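Local coordinates for putative endonuclease/exonuclease/phosphatase family protein (PDB 3MPR) that is probably a metal-dependent nuclease of the endonuclease/exonuclease/phosphatase family, with a DNase I-like fold, at residues Q3-L7 against C129-F134; Y32-A36 against D59-L64; D246-R252 against A271-P277. All coordinates share one frame; numbering follows the deposited sequence.

How the interactions relate
The three contacts lie at different places in a DNase I-like fold. Interaction 1 joins the two main sheets at one end of the sandwich. Interaction 2 packs two helices, and interaction 3 is a separate two-stranded ribbon. Along the chain, interaction 2 is nested within the loop that interaction 1 closes, yet their centres are 26 Å apart. Interactions 1 and 3 are 38 Å apart between centres. Interactions 2 and 3 touch: V34 CG1 lies 3.8 Å from P277 CG, and V34 CG2 packs on Y248. Interaction 2 is the one near the metal site. The side chain of I35 is about 10 Å from that of E51, a magnesium ligand, although no magnesium is bound here.

Interaction 1: Q3-L7 against C129-F134; sequences QPTSL and CKDTGF
T5 and T132 join the two sheets of the DNase I-like beta sandwich. T5 starts strand 5-13 of one sheet, and T132 sits in the turn between strands 121-129 and 135-142 of the other. The tight part centres on the two hydroxyls. T132 OG1 donates to T5 OG1 at 2.6 Å and itself accepts from F134 N, at 3.2 Å, which makes an ST turn. The T132 hydroxyl thus ties its own turn together and reaches across to the strand. T5 OG1 also lies close to F134 CB. T5 CG2 is anti to the backbone N (OG1 chi1 -61°), which turns the methyl inward to C129 SG, 3.8 Å away. Deeper in, L7 CD2 packs on the same sulfur. L7 CD1 meets the F134 ring at its edge, 4.3 Å from CE2. F134 also stacks on F289, next to T5 in the sheet. The side with Q3 and P4 is looser and exposed. There T132 CG2 rests against P4 O and Q3 CB, and water fills in for direct bonds. One water lies near both Q3 O and T132 O. Another accepts from Q3 N at 2.9 Å and lies 3.1 Å from T132 O.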
ATOM      1  N   GLN A   3     -17.754  -6.959  20.711  1.00 36.54           N
ATOM      2  CA  GLN A   3     -16.908  -5.948  20.083  1.00 38.06           C
ATOM      3  C   GLN A   3     -17.024  -5.962  18.563  1.00 32.42           C
ATOM      4  O   GLN A   3     -17.151  -7.035  17.961  1.00 27.05           O
ATOM      5  CB  GLN A   3     -15.448  -6.164  20.484  1.00 44.22           C
ATOM      6  CG  GLN A   3     -15.222  -6.155  21.980  1.00 50.93           C
ATOM      7  CD  GLN A   3     -15.783  -4.910  22.630  1.00 58.17           C
ATOM      8  OE1 GLN A   3     -15.643  -3.802  22.105  1.00 60.57           O
ATOM      9  NE2 GLN A   3     -16.439  -5.085  23.773  1.00 58.82           N
ATOM     10  N   PRO A   4     -16.952  -4.772  17.935  1.00 27.61           N
ATOM     11  CA  PRO A   4     -16.936  -4.752  16.469  1.00 26.07           C
ATOM     12  C   PRO A   4     -15.633  -5.372  15.985  1.00 19.29           C
ATOM     13  O   PRO A   4     -14.640  -5.381  16.715  1.00 21.23           O
ATOM     14  CB  PRO A   4     -16.966  -3.256  16.119  1.00 22.19           C
ATOM     15  CG  PRO A   4     -16.714  -2.507  17.426  1.00 21.12           C
ATOM     16  CD  PRO A   4     -16.447  -3.514  18.511  1.00 27.00           C
ATOM     17  N   THR A   5     -15.630  -5.888  14.765  1.00 12.29           N
ATOM     18  CA  THR A   5     -14.450  -6.577  14.267  1.00 12.19           C
ATOM     19  C   THR A   5     -13.948  -5.869  13.021  1.00 12.63           C
ATOM     20  O   THR A   5     -14.735  -5.531  12.144  1.00 12.08           O
ATOM     21  CB  THR A   5     -14.771  -8.045  13.940  1.00 10.90           C
ATOM     22  OG1 THR A   5     -15.203  -8.707  15.134  1.00 13.17           O
ATOM     23  CG2 THR A   5     -13.542  -8.759  13.382  1.00 11.72           C
ATOM     24  N   SER A   6     -12.645  -5.615  12.963  1.00  9.29           N
ATOM     25  CA  SER A   6     -12.029  -5.094  11.736  1.00 11.71           C
ATOM     26  C   SER A   6     -11.185  -6.161  11.057  1.00 12.49           C
ATOM     27  O   SER A   6     -10.398  -6.847  11.714  1.00 13.07           O
ATOM     28  CB  SER A   6     -11.164  -3.865  12.044  1.00 16.26           C
ATOM     29  OG  SER A   6     -11.991  -2.807  12.445  1.00 21.50           O
ATOM     30  N   LEU A   7     -11.362  -6.310   9.745  1.00 11.91           N
ATOM     31  CA  LEU A   7     -10.628  -7.307   8.970  1.00 13.17           C
ATOM     32  C   LEU A   7      -9.995  -6.684   7.727  1.00  9.95           C
ATOM     33  O   LEU A   7     -10.632  -5.899   7.035  1.00 11.89           O
ATOM     34  CB  LEU A   7     -11.596  -8.392   8.475  1.00 13.47           C
ATOM     35  CG  LEU A   7     -12.274  -9.305   9.477  1.00 22.66           C
ATOM     36  CD1 LEU A   7     -13.267 -10.198   8.755  1.00 30.71           C
ATOM     37  CD2 LEU A   7     -11.236 -10.132  10.219  1.00 22.27           C
ATOM     38  N   CYS A 129     -12.807 -15.251  14.802  1.00 12.64           N
ATOM     39  CA  CYS A 129     -11.789 -14.314  15.236  1.00 12.23           C
ATOM     40  C   CYS A 129     -11.422 -14.593  16.689  1.00 14.36           C
ATOM     41  O   CYS A 129     -12.295 -14.677  17.560  1.00 12.93           O
ATOM     42  CB  CYS A 129     -12.283 -12.877  15.058  1.00 13.84           C
ATOM     43  SG  CYS A 129     -12.711 -12.497  13.344  1.00 15.52           S
ATOM     44  N   LYS A 130     -10.133 -14.748  16.943  1.00 16.62           N
ATOM     45  CA  LYS A 130      -9.661 -15.054  18.290  1.00 21.16           C
ATOM     46  C   LYS A 130      -9.925 -13.912  19.274  1.00 25.01           C
ATOM     47  O   LYS A 130     -10.174 -14.157  20.455  1.00 26.38           O
ATOM     48  CB  LYS A 130      -8.175 -15.415  18.274  1.00 17.49           C
ATOM     49  CG  LYS A 130      -7.892 -16.774  17.654  1.00 17.61           C
ATOM     50  CD  LYS A 130      -6.414 -17.135  17.745  1.00 21.06           C
ATOM     51  CE  LYS A 130      -6.192 -18.595  17.401  1.00 25.68           C
ATOM     52  NZ  LYS A 130      -4.751 -19.005  17.448  1.00 28.62           N
ATOM     53  N   ASP A 131      -9.884 -12.669  18.802  1.00 19.98           N
ATOM     54  CA  ASP A 131     -10.126 -11.561  19.718  1.00 22.28           C
ATOM     55  C   ASP A 131     -11.611 -11.345  20.016  1.00 24.60           C
ATOM     56  O   ASP A 131     -12.016 -11.351  21.175  1.00 31.29           O
ATOM     57  CB  ASP A 131      -9.441 -10.258  19.271  1.00 21.33           C
ATOM     58  CG  ASP A 131      -9.742  -9.888  17.834  1.00 26.70           C
ATOM     59  OD1 ASP A 131     -10.560 -10.570  17.178  1.00 22.94           O
ATOM     60  OD2 ASP A 131      -9.155  -8.894  17.354  1.00 34.14           O
ATOM     61  N   THR A 132     -12.431 -11.193  18.984  1.00 14.61           N
ATOM     62  CA  THR A 132     -13.820 -10.796  19.206  1.00 17.20           C
ATOM     63  C   THR A 132     -14.793 -11.963  19.202  1.00 15.75           C
ATOM     64  O   THR A 132     -15.946 -11.816  19.621  1.00 12.36           O
ATOM     65  CB  THR A 132     -14.301  -9.794  18.141  1.00 17.32           C
ATOM     66  OG1 THR A 132     -14.320 -10.435  16.858  1.00 13.03           O
ATOM     67  CG2 THR A 132     -13.388  -8.584  18.089  1.00 17.56           C
ATOM     68  N   GLY A 133     -14.350 -13.110  18.701  1.00 16.30           N
ATOM     69  CA  GLY A 133     -15.238 -14.251  18.564  1.00 14.04           C
ATOM     70  C   GLY A 133     -16.115 -14.206  17.321  1.00 14.69           C
ATOM     71  O   GLY A 133     -16.901 -15.131  17.072  1.00 10.73           O
ATOM     72  N   PHE A 134     -15.987 -13.142  16.531  1.00 13.39           N
ATOM     73  CA  PHE A 134     -16.786 -12.994  15.309  1.00 14.27           C
ATOM     74  C   PHE A 134     -16.587 -14.195  14.385  1.00 11.69           C
ATOM     75  O   PHE A 134     -15.451 -14.555  14.067  1.00  9.91           O
ATOM     76  CB  PHE A 134     -16.401 -11.691  14.582  1.00 12.38           C
ATOM     77  CG  PHE A 134     -17.040 -11.528  13.223  1.00 13.33           C
ATOM     78  CD1 PHE A 134     -18.412 -11.633  13.065  1.00  9.61           C
ATOM     79  CD2 PHE A 134     -16.267 -11.235  12.113  1.00 14.98           C
ATOM     80  CE1 PHE A 134     -19.003 -11.487  11.821  1.00 14.16           C
ATOM     81  CE2 PHE A 134     -16.859 -11.069  10.870  1.00 12.37           C
ATOM     82  CZ  PHE A 134     -18.219 -11.194  10.727  1.00 11.47           C
TER
HETATM   83  O   HOH W   1     -18.282  -9.723  18.777  1.00 23.49           O
HETATM   84  O   HOH W   2     -16.643  -9.517  21.503  1.00 37.90           O

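Interaction 2: Y32-A36 against D59-L64; sequences YPVIA and DMKEAL
This is a helix-helix packing contact of the DNase I-like fold, between helix 28-41 and helix 54-63. The two short axes approach to 9.6 Å and cross at -49°. Small residues sit where the backbones come nearest: A36 CB and A63 CB touch at 3.5 Å. Y32 fills the wider part of the wedge. Its ring takes D59 CB over one face in a CH-pi contact, 3.8 Å from the centroid. P33 CD of its own helix lies over the opposite face, and A63 CB is at the edge. Y32 CG is swung to an unusual chi1 of 92°, and this carries the ring across to D59. At the far end of the ring, one water links the helices. It accepts from Y32 OH at 2.7 Å and donates to D59 O and E62 OE1. The D59 carboxylate has its own partner, as OD2 accepts from W28 NE1. M60, present as selenomethionine, packs on the buried side. SE lies oblique to the Y32 ring in a Met-aromatic contact. Bends at chi2 and chi3 fold the chain back, placing CE 3.8 Å from I35 CG2. L64 CD2 closes this end, 4.0 Å from A36 CB. Beyond the pair, L64 also touches V39 and Q40 of helix 28-41, K61 forms a salt bridge with D68 of strand 67-70, and I35 and M60 rest on L14, just past strand 5-13.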
ATOM      1  N   TYR A  32       7.824 -14.598  -6.221  1.00 10.75           N
ATOM      2  CA  TYR A  32       7.094 -14.893  -4.994  1.00  8.05           C
ATOM      3  C   TYR A  32       7.641 -14.242  -3.721  1.00 11.06           C
ATOM      4  O   TYR A  32       6.871 -13.904  -2.828  1.00 11.75           O
ATOM      5  CB  TYR A  32       6.823 -16.407  -4.835  1.00  8.53           C
ATOM      6  CG  TYR A  32       7.851 -17.215  -4.062  1.00 11.32           C
ATOM      7  CD1 TYR A  32       7.941 -17.130  -2.684  1.00 14.39           C
ATOM      8  CD2 TYR A  32       8.699 -18.098  -4.724  1.00 10.02           C
ATOM      9  CE1 TYR A  32       8.876 -17.884  -1.976  1.00 14.40           C
ATOM     10  CE2 TYR A  32       9.631 -18.843  -4.037  1.00 15.08           C
ATOM     11  CZ  TYR A  32       9.716 -18.740  -2.669  1.00 17.81           C
ATOM     12  OH  TYR A  32      10.642 -19.501  -1.997  1.00 15.35           O
ATOM     13  N   PRO A  33       8.966 -14.038  -3.637  1.00 11.07           N
ATOM     14  CA  PRO A  33       9.433 -13.335  -2.443  1.00 10.16           C
ATOM     15  C   PRO A  33       8.845 -11.921  -2.366  1.00  9.63           C
ATOM     16  O   PRO A  33       8.570 -11.443  -1.270  1.00  9.14           O
ATOM     17  CB  PRO A  33      10.950 -13.293  -2.633  1.00 12.55           C
ATOM     18  CG  PRO A  33      11.243 -14.531  -3.473  1.00 14.55           C
ATOM     19  CD  PRO A  33      10.082 -14.557  -4.448  1.00 13.56           C
ATOM     20  N   VAL A  34       8.632 -11.278  -3.511  1.00  8.76           N
ATOM     21  CA  VAL A  34       7.989  -9.951  -3.545  1.00  9.26           C
ATOM     22  C   VAL A  34       6.503 -10.042  -3.174  1.00 10.47           C
ATOM     23  O   VAL A  34       5.993  -9.241  -2.381  1.00 12.02           O
ATOM     24  CB  VAL A  34       8.148  -9.296  -4.939  1.00  9.68           C
ATOM     25  CG1 VAL A  34       7.567  -7.879  -4.945  1.00  8.47           C
ATOM     26  CG2 VAL A  34       9.627  -9.259  -5.337  1.00 13.15           C
ATOM     27  N   ILE A  35       5.804 -11.017  -3.751  1.00  6.27           N
ATOM     28  CA  ILE A  35       4.424 -11.299  -3.355  1.00 11.05           C
ATOM     29  C   ILE A  35       4.308 -11.432  -1.830  1.00 10.33           C
ATOM     30  O   ILE A  35       3.435 -10.822  -1.217  1.00 11.51           O
ATOM     31  CB  ILE A  35       3.886 -12.577  -4.043  1.00  8.78           C
ATOM     32  CG1 ILE A  35       3.776 -12.371  -5.554  1.00 11.79           C
ATOM     33  CG2 ILE A  35       2.536 -13.013  -3.435  1.00 10.69           C
ATOM     34  CD1 ILE A  35       3.429 -13.650  -6.344  1.00  9.78           C
ATOM     35  N   ALA A  36       5.192 -12.218  -1.216  1.00  9.41           N
ATOM     36  CA  ALA A  36       5.141 -12.419   0.235  1.00  9.99           C
ATOM     37  C   ALA A  36       5.376 -11.114   0.984  1.00 10.37           C
ATOM     38  O   ALA A  36       4.667 -10.811   1.938  1.00  8.44           O
ATOM     39  CB  ALA A  36       6.146 -13.490   0.696  1.00  6.91           C
ATOM     40  N   ASP A  59       6.053 -22.812  -0.743  1.00 10.35           N
ATOM     41  CA  ASP A  59       6.955 -21.665  -0.823  1.00 10.80           C
ATOM     42  C   ASP A  59       6.351 -20.458  -0.122  1.00 14.17           C
ATOM     43  O   ASP A  59       7.032 -19.737   0.615  1.00 11.34           O
ATOM     44  CB  ASP A  59       7.203 -21.270  -2.281  1.00 11.24           C
ATOM     45  CG  ASP A  59       7.915 -22.343  -3.069  1.00 18.90           C
ATOM     46  OD1 ASP A  59       8.521 -23.234  -2.440  1.00 24.11           O
ATOM     47  OD2 ASP A  59       7.867 -22.280  -4.319  1.00 14.12           O
HETATM   48  N   MSE A  60       5.071 -20.218  -0.371  1.00 11.06           N
HETATM   49  CA  MSE A  60       4.429 -19.037   0.201  1.00 11.21           C
HETATM   50  C   MSE A  60       4.343 -19.156   1.710  1.00 12.44           C
HETATM   51  O   MSE A  60       4.653 -18.212   2.427  1.00 11.74           O
HETATM   52  CB  MSE A  60       3.042 -18.799  -0.415  1.00 10.34           C
HETATM   53  CG  MSE A  60       3.086 -18.305  -1.856  1.00  7.75           C
HETATM   54 SE   MSE A  60       3.880 -16.496  -1.979  1.00 25.84          SE
HETATM   55  CE  MSE A  60       2.757 -15.619  -0.663  1.00 19.26           C
ATOM     56  N   LYS A  61       3.935 -20.318   2.207  1.00  9.54           N
ATOM     57  CA  LYS A  61       3.884 -20.502   3.652  1.00  7.43           C
ATOM     58  C   LYS A  61       5.282 -20.324   4.271  1.00 10.79           C
ATOM     59  O   LYS A  61       5.435 -19.681   5.306  1.00 12.00           O
ATOM     60  CB  LYS A  61       3.277 -21.863   4.009  1.00 11.36           C
ATOM     61  CG  LYS A  61       3.178 -22.121   5.500  1.00 18.27           C
ATOM     62  CD  LYS A  61       2.372 -23.387   5.791  1.00 17.36           C
ATOM     63  CE  LYS A  61       2.293 -23.648   7.281  1.00 19.26           C
ATOM     64  NZ  LYS A  61       1.620 -24.958   7.544  1.00 18.61           N
ATOM     65  N   GLU A  62       6.307 -20.872   3.632  1.00 11.23           N
ATOM     66  CA  GLU A  62       7.658 -20.682   4.152  1.00 10.38           C
ATOM     67  C   GLU A  62       7.994 -19.191   4.205  1.00  9.68           C
ATOM     68  O   GLU A  62       8.623 -18.725   5.152  1.00 12.13           O
ATOM     69  CB  GLU A  62       8.688 -21.443   3.315  1.00 19.38           C
ATOM     70  CG  GLU A  62      10.137 -21.159   3.706  1.00 21.78           C
ATOM     71  CD  GLU A  62      11.120 -21.908   2.833  1.00 28.84           C
ATOM     72  OE1 GLU A  62      11.127 -21.678   1.608  1.00 29.55           O
ATOM     73  OE2 GLU A  62      11.884 -22.736   3.367  1.00 34.88           O
ATOM     74  N   ALA A  63       7.552 -18.444   3.196  1.00 13.16           N
ATOM     75  CA  ALA A  63       7.839 -17.012   3.128  1.00 12.82           C
ATOM     76  C   ALA A  63       6.937 -16.198   4.040  1.00 14.78           C
ATOM     77  O   ALA A  63       7.145 -14.994   4.195  1.00 14.75           O
ATOM     78  CB  ALA A  63       7.712 -16.504   1.693  1.00 11.72           C
ATOM     79  N   LEU A  64       5.933 -16.846   4.634  1.00 11.65           N
ATOM     80  CA  LEU A  64       4.942 -16.142   5.449  1.00 11.80           C
ATOM     81  C   LEU A  64       4.804 -16.725   6.852  1.00 16.93           C
ATOM     82  O   LEU A  64       3.805 -17.355   7.165  1.00 13.36           O
ATOM     83  CB  LEU A  64       3.577 -16.130   4.757  1.00 10.72           C
ATOM     84  CG  LEU A  64       3.465 -15.264   3.494  1.00  8.93           C
ATOM     85  CD1 LEU A  64       2.093 -15.465   2.852  1.00 15.56           C
ATOM     86  CD2 LEU A  64       3.701 -13.793   3.818  1.00  7.01           C
TER
HETATM   87  O   HOH W   3       9.855 -19.663   0.541  1.00 16.40           O

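Interaction 3: D246-R252 against A271-P277; sequences DTYRSVR and AYEARTP. With ACY (acetic acid), chain E.
Strands 248-251 and 272-275 run antiparallel, with Y248-R275 and S250-E273 as hydrogen-bonded pairs and R249-A274 and V251-Y272 as non-hydrogen-bonded pairs. R275 CB lies over one face of the Y248 ring in a CH-pi contact, 3.5 Å from the centroid. Y248 CG stands between the backbone N and the carbonyl carbon (chi1 72°), which lays the ring across R275. Y248 OH donates to a water held by T276 O, and also bonds to Q30. With an alanine here, R275 CB would probably lose its ring cover and Q30 its hydroxyl partner. Y248 O takes R275 N and R249 NH1 from opposite faces of its plane. R249 NH1 also donates to T247 OG1 at 2.9 Å. R275 NE donates in its guanidinium plane to S250 OG at 3.0 Å, nearly straight at 168°, while NH1 reaches R24 O and D26. One water joins S250 OG, E273 OE2 and R275 NH2. Near the chain break, the R252 guanidinium lies over E273 CB, and its salt bridge to E273 OE2 is long. R249 NE bonds to S221 O of the second subunit. The pair forms a two-stranded antiparallel beta ribbon, apart from the two main sheets, that packs on helix 28-41 through P277 and contacts that subunit.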
ATOM      1  N   ASP A 246       2.165  -2.127  -6.775  1.00  6.64           N
ATOM      2  CA  ASP A 246       3.579  -2.165  -6.404  1.00  8.80           C
ATOM      3  C   ASP A 246       4.339  -2.953  -7.462  1.00  8.23           C
ATOM      4  O   ASP A 246       3.845  -3.975  -7.944  1.00  7.97           O
ATOM      5  CB  ASP A 246       3.788  -2.871  -5.055  1.00  4.24           C
ATOM      6  CG  ASP A 246       2.960  -2.290  -3.922  1.00 12.72           C
ATOM      7  OD1 ASP A 246       1.822  -1.825  -4.152  1.00 10.84           O
ATOM      8  OD2 ASP A 246       3.446  -2.361  -2.766  1.00 11.08           O
ATOM      9  N   THR A 247       5.533  -2.488  -7.826  1.00 10.04           N
ATOM     10  CA  THR A 247       6.380  -3.240  -8.756  1.00  7.28           C
ATOM     11  C   THR A 247       7.807  -3.382  -8.245  1.00  6.99           C
ATOM     12  O   THR A 247       8.321  -2.509  -7.531  1.00  9.11           O
ATOM     13  CB  THR A 247       6.457  -2.553 -10.153  1.00  5.24           C
ATOM     14  OG1 THR A 247       6.737  -1.160  -9.979  1.00 10.23           O
ATOM     15  CG2 THR A 247       5.155  -2.704 -10.913  1.00  4.64           C
ATOM     16  N   TYR A 248       8.452  -4.477  -8.629  1.00  7.44           N
ATOM     17  CA  TYR A 248       9.867  -4.656  -8.349  1.00  7.30           C
ATOM     18  C   TYR A 248      10.667  -4.402  -9.632  1.00  6.85           C
ATOM     19  O   TYR A 248      10.106  -3.943 -10.632  1.00 11.43           O
ATOM     20  CB  TYR A 248      10.142  -6.042  -7.732  1.00  7.04           C
ATOM     21  CG  TYR A 248      10.016  -7.247  -8.664  1.00  8.11           C
ATOM     22  CD1 TYR A 248      11.148  -7.859  -9.176  1.00 11.46           C
ATOM     23  CD2 TYR A 248       8.780  -7.797  -8.983  1.00  8.46           C
ATOM     24  CE1 TYR A 248      11.063  -8.966  -9.998  1.00 11.49           C
ATOM     25  CE2 TYR A 248       8.679  -8.924  -9.817  1.00  9.97           C
ATOM     26  CZ  TYR A 248       9.836  -9.498 -10.317  1.00 10.13           C
ATOM     27  OH  TYR A 248       9.795 -10.596 -11.150  1.00 12.72           O
ATOM     28  N   ARG A 249      11.970  -4.662  -9.603  1.00  8.41           N
ATOM     29  CA  ARG A 249      12.801  -4.378 -10.772  1.00 10.44           C
ATOM     30  C   ARG A 249      13.703  -5.556 -11.053  1.00 11.31           C
ATOM     31  O   ARG A 249      14.143  -6.236 -10.128  1.00 10.40           O
ATOM     32  CB  ARG A 249      13.670  -3.136 -10.558  1.00 11.39           C
ATOM     33  CG  ARG A 249      12.899  -1.833 -10.294  1.00 10.73           C
ATOM     34  CD  ARG A 249      12.232  -1.238 -11.547  1.00  9.15           C
ATOM     35  NE  ARG A 249      11.568   0.019 -11.195  1.00 11.94           N
ATOM     36  CZ  ARG A 249      10.332   0.097 -10.713  1.00 10.27           C
ATOM     37  NH1 ARG A 249       9.608  -1.011 -10.571  1.00  6.96           N
ATOM     38  NH2 ARG A 249       9.816   1.281 -10.384  1.00  7.64           N
ATOM     39  N   SER A 250      14.004  -5.770 -12.330  1.00 12.07           N
ATOM     40  CA  SER A 250      14.981  -6.782 -12.712  1.00 14.56           C
ATOM     41  C   SER A 250      15.968  -6.177 -13.694  1.00 13.61           C
ATOM     42  O   SER A 250      15.693  -5.152 -14.316  1.00 11.87           O
ATOM     43  CB  SER A 250      14.284  -7.991 -13.339  1.00 12.64           C
ATOM     44  OG  SER A 250      13.670  -7.612 -14.557  1.00 14.11           O
ATOM     45  N   VAL A 251      17.132  -6.802 -13.816  1.00 14.62           N
ATOM     46  CA  VAL A 251      18.119  -6.351 -14.787  1.00 19.25           C
ATOM     47  C   VAL A 251      17.683  -6.752 -16.187  1.00 20.38           C
ATOM     48  O   VAL A 251      17.316  -7.902 -16.428  1.00 20.03           O
ATOM     49  CB  VAL A 251      19.507  -6.940 -14.498  1.00 23.08           C
ATOM     50  CG1 VAL A 251      20.493  -6.548 -15.601  1.00 23.21           C
ATOM     51  CG2 VAL A 251      20.002  -6.460 -13.145  1.00 23.50           C
ATOM     52  N   ARG A 252      17.702  -5.783 -17.096  1.00 19.98           N
ATOM     53  CA  ARG A 252      17.373  -6.008 -18.499  1.00 30.80           C
ATOM     54  C   ARG A 252      18.475  -6.816 -19.170  1.00 36.21           C
ATOM     55  O   ARG A 252      19.629  -6.389 -19.199  1.00 31.28           O
ATOM     56  CB  ARG A 252      17.230  -4.670 -19.226  1.00 31.97           C
ATOM     57  CG  ARG A 252      15.837  -4.358 -19.713  1.00 38.02           C
ATOM     58  CD  ARG A 252      15.843  -3.193 -20.691  1.00 38.82           C
ATOM     59  NE  ARG A 252      14.764  -2.246 -20.414  1.00 44.10           N
ATOM     60  CZ  ARG A 252      13.478  -2.473 -20.671  1.00 44.06           C
ATOM     61  NH1 ARG A 252      13.094  -3.627 -21.208  1.00 44.02           N
ATOM     62  NH2 ARG A 252      12.571  -1.545 -20.385  1.00 41.79           N
ATOM     63  N   ALA A 271      20.956  -1.501 -16.862  1.00 27.17           N
ATOM     64  CA  ALA A 271      19.605  -1.058 -17.182  1.00 25.60           C
ATOM     65  C   ALA A 271      18.608  -2.008 -16.529  1.00 23.26           C
ATOM     66  O   ALA A 271      18.887  -3.199 -16.384  1.00 20.55           O
ATOM     67  CB  ALA A 271      19.398  -1.012 -18.680  1.00 29.22           C
ATOM     68  N   TYR A 272      17.456  -1.473 -16.129  1.00 20.80           N
ATOM     69  CA  TYR A 272      16.462  -2.244 -15.388  1.00 15.43           C
ATOM     70  C   TYR A 272      15.103  -2.077 -16.030  1.00 16.88           C
ATOM     71  O   TYR A 272      14.909  -1.177 -16.840  1.00 15.07           O
ATOM     72  CB  TYR A 272      16.378  -1.756 -13.939  1.00 14.91           C
ATOM     73  CG  TYR A 272      17.637  -1.981 -13.146  1.00 16.59           C
ATOM     74  CD1 TYR A 272      18.670  -1.048 -13.165  1.00 17.74           C
ATOM     75  CD2 TYR A 272      17.794  -3.123 -12.367  1.00 20.35           C
ATOM     76  CE1 TYR A 272      19.825  -1.246 -12.436  1.00 17.24           C
ATOM     77  CE2 TYR A 272      18.952  -3.332 -11.631  1.00 22.38           C
ATOM     78  CZ  TYR A 272      19.961  -2.390 -11.674  1.00 20.80           C
ATOM     79  OH  TYR A 272      21.104  -2.592 -10.941  1.00 25.58           O
ATOM     80  N   GLU A 273      14.165  -2.954 -15.668  1.00 11.74           N
ATOM     81  CA  GLU A 273      12.789  -2.811 -16.107  1.00 14.25           C
ATOM     82  C   GLU A 273      11.835  -3.148 -14.969  1.00 10.16           C
ATOM     83  O   GLU A 273      12.153  -3.952 -14.095  1.00 11.12           O
ATOM     84  CB  GLU A 273      12.496  -3.699 -17.313  1.00 18.70           C
ATOM     85  CG  GLU A 273      12.600  -5.188 -17.049  1.00 18.50           C
ATOM     86  CD  GLU A 273      12.451  -6.008 -18.336  1.00 27.95           C
ATOM     87  OE1 GLU A 273      11.316  -6.109 -18.856  1.00 29.99           O
ATOM     88  OE2 GLU A 273      13.470  -6.537 -18.833  1.00 22.09           O
ATOM     89  N   ALA A 274      10.667  -2.526 -14.989  1.00 10.98           N
ATOM     90  CA  ALA A 274       9.652  -2.826 -13.993  1.00 10.52           C
ATOM     91  C   ALA A 274       9.099  -4.216 -14.241  1.00 12.84           C
ATOM     92  O   ALA A 274       8.981  -4.646 -15.388  1.00 14.36           O
ATOM     93  CB  ALA A 274       8.537  -1.797 -14.046  1.00 13.04           C
ATOM     94  N   ARG A 275       8.767  -4.915 -13.157  1.00  9.60           N
ATOM     95  CA  ARG A 275       8.162  -6.243 -13.222  1.00  8.55           C
ATOM     96  C   ARG A 275       6.991  -6.246 -12.257  1.00 10.10           C
ATOM     97  O   ARG A 275       7.095  -5.677 -11.172  1.00  8.66           O
ATOM     98  CB  ARG A 275       9.158  -7.301 -12.726  1.00 11.34           C
ATOM     99  CG  ARG A 275      10.361  -7.532 -13.618  1.00 14.66           C
ATOM    100  CD  ARG A 275       9.983  -8.436 -14.773  1.00 15.49           C
ATOM    101  NE  ARG A 275      11.112  -8.672 -15.672  1.00 15.75           N
ATOM    102  CZ  ARG A 275      11.022  -9.373 -16.799  1.00 13.68           C
ATOM    103  NH1 ARG A 275       9.859  -9.905 -17.158  1.00 11.94           N
ATOM    104  NH2 ARG A 275      12.092  -9.536 -17.567  1.00 12.59           N
ATOM    105  N   THR A 276       5.889  -6.892 -12.625  1.00  7.45           N
ATOM    106  CA  THR A 276       4.769  -7.006 -11.699  1.00  8.63           C
ATOM    107  C   THR A 276       4.929  -8.322 -10.930  1.00  9.85           C
ATOM    108  O   THR A 276       5.346  -9.325 -11.504  1.00 10.73           O
ATOM    109  CB  THR A 276       3.418  -6.960 -12.426  1.00  9.83           C
ATOM    110  OG1 THR A 276       3.368  -8.007 -13.411  1.00 11.06           O
ATOM    111  CG2 THR A 276       3.228  -5.610 -13.099  1.00  9.25           C
ATOM    112  N   PRO A 277       4.635  -8.311  -9.622  1.00 10.78           N
ATOM    113  CA  PRO A 277       4.822  -9.510  -8.794  1.00  8.74           C
ATOM    114  C   PRO A 277       3.950 -10.677  -9.273  1.00 10.31           C
ATOM    115  O   PRO A 277       4.351 -11.821  -9.120  1.00 11.13           O
ATOM    116  CB  PRO A 277       4.401  -9.043  -7.400  1.00 11.30           C
ATOM    117  CG  PRO A 277       4.690  -7.560  -7.413  1.00 10.15           C
ATOM    118  CD  PRO A 277       4.344  -7.116  -8.811  1.00 11.69           C
TER
HETATM  119  C   ACY E1310      13.568  -5.461  -6.107  1.00 34.07           C
HETATM  120  O   ACY E1310      13.282  -6.681  -6.193  1.00 41.69           O
HETATM  121  OXT ACY E1310      13.146  -4.561  -6.884  1.00 15.97           O
HETATM  122  CH3 ACY E1310      14.469  -5.072  -4.975  1.00 33.45           C
HETATM  123  O   HOH W   4       7.428 -10.651 -12.682  1.00  9.66           O
HETATM  124  O   HOH W   5      14.603  -8.447 -16.912  1.00 36.08           O
HETATM  125  O   HOH W   6      21.685  -4.198 -17.811  1.00 40.32           O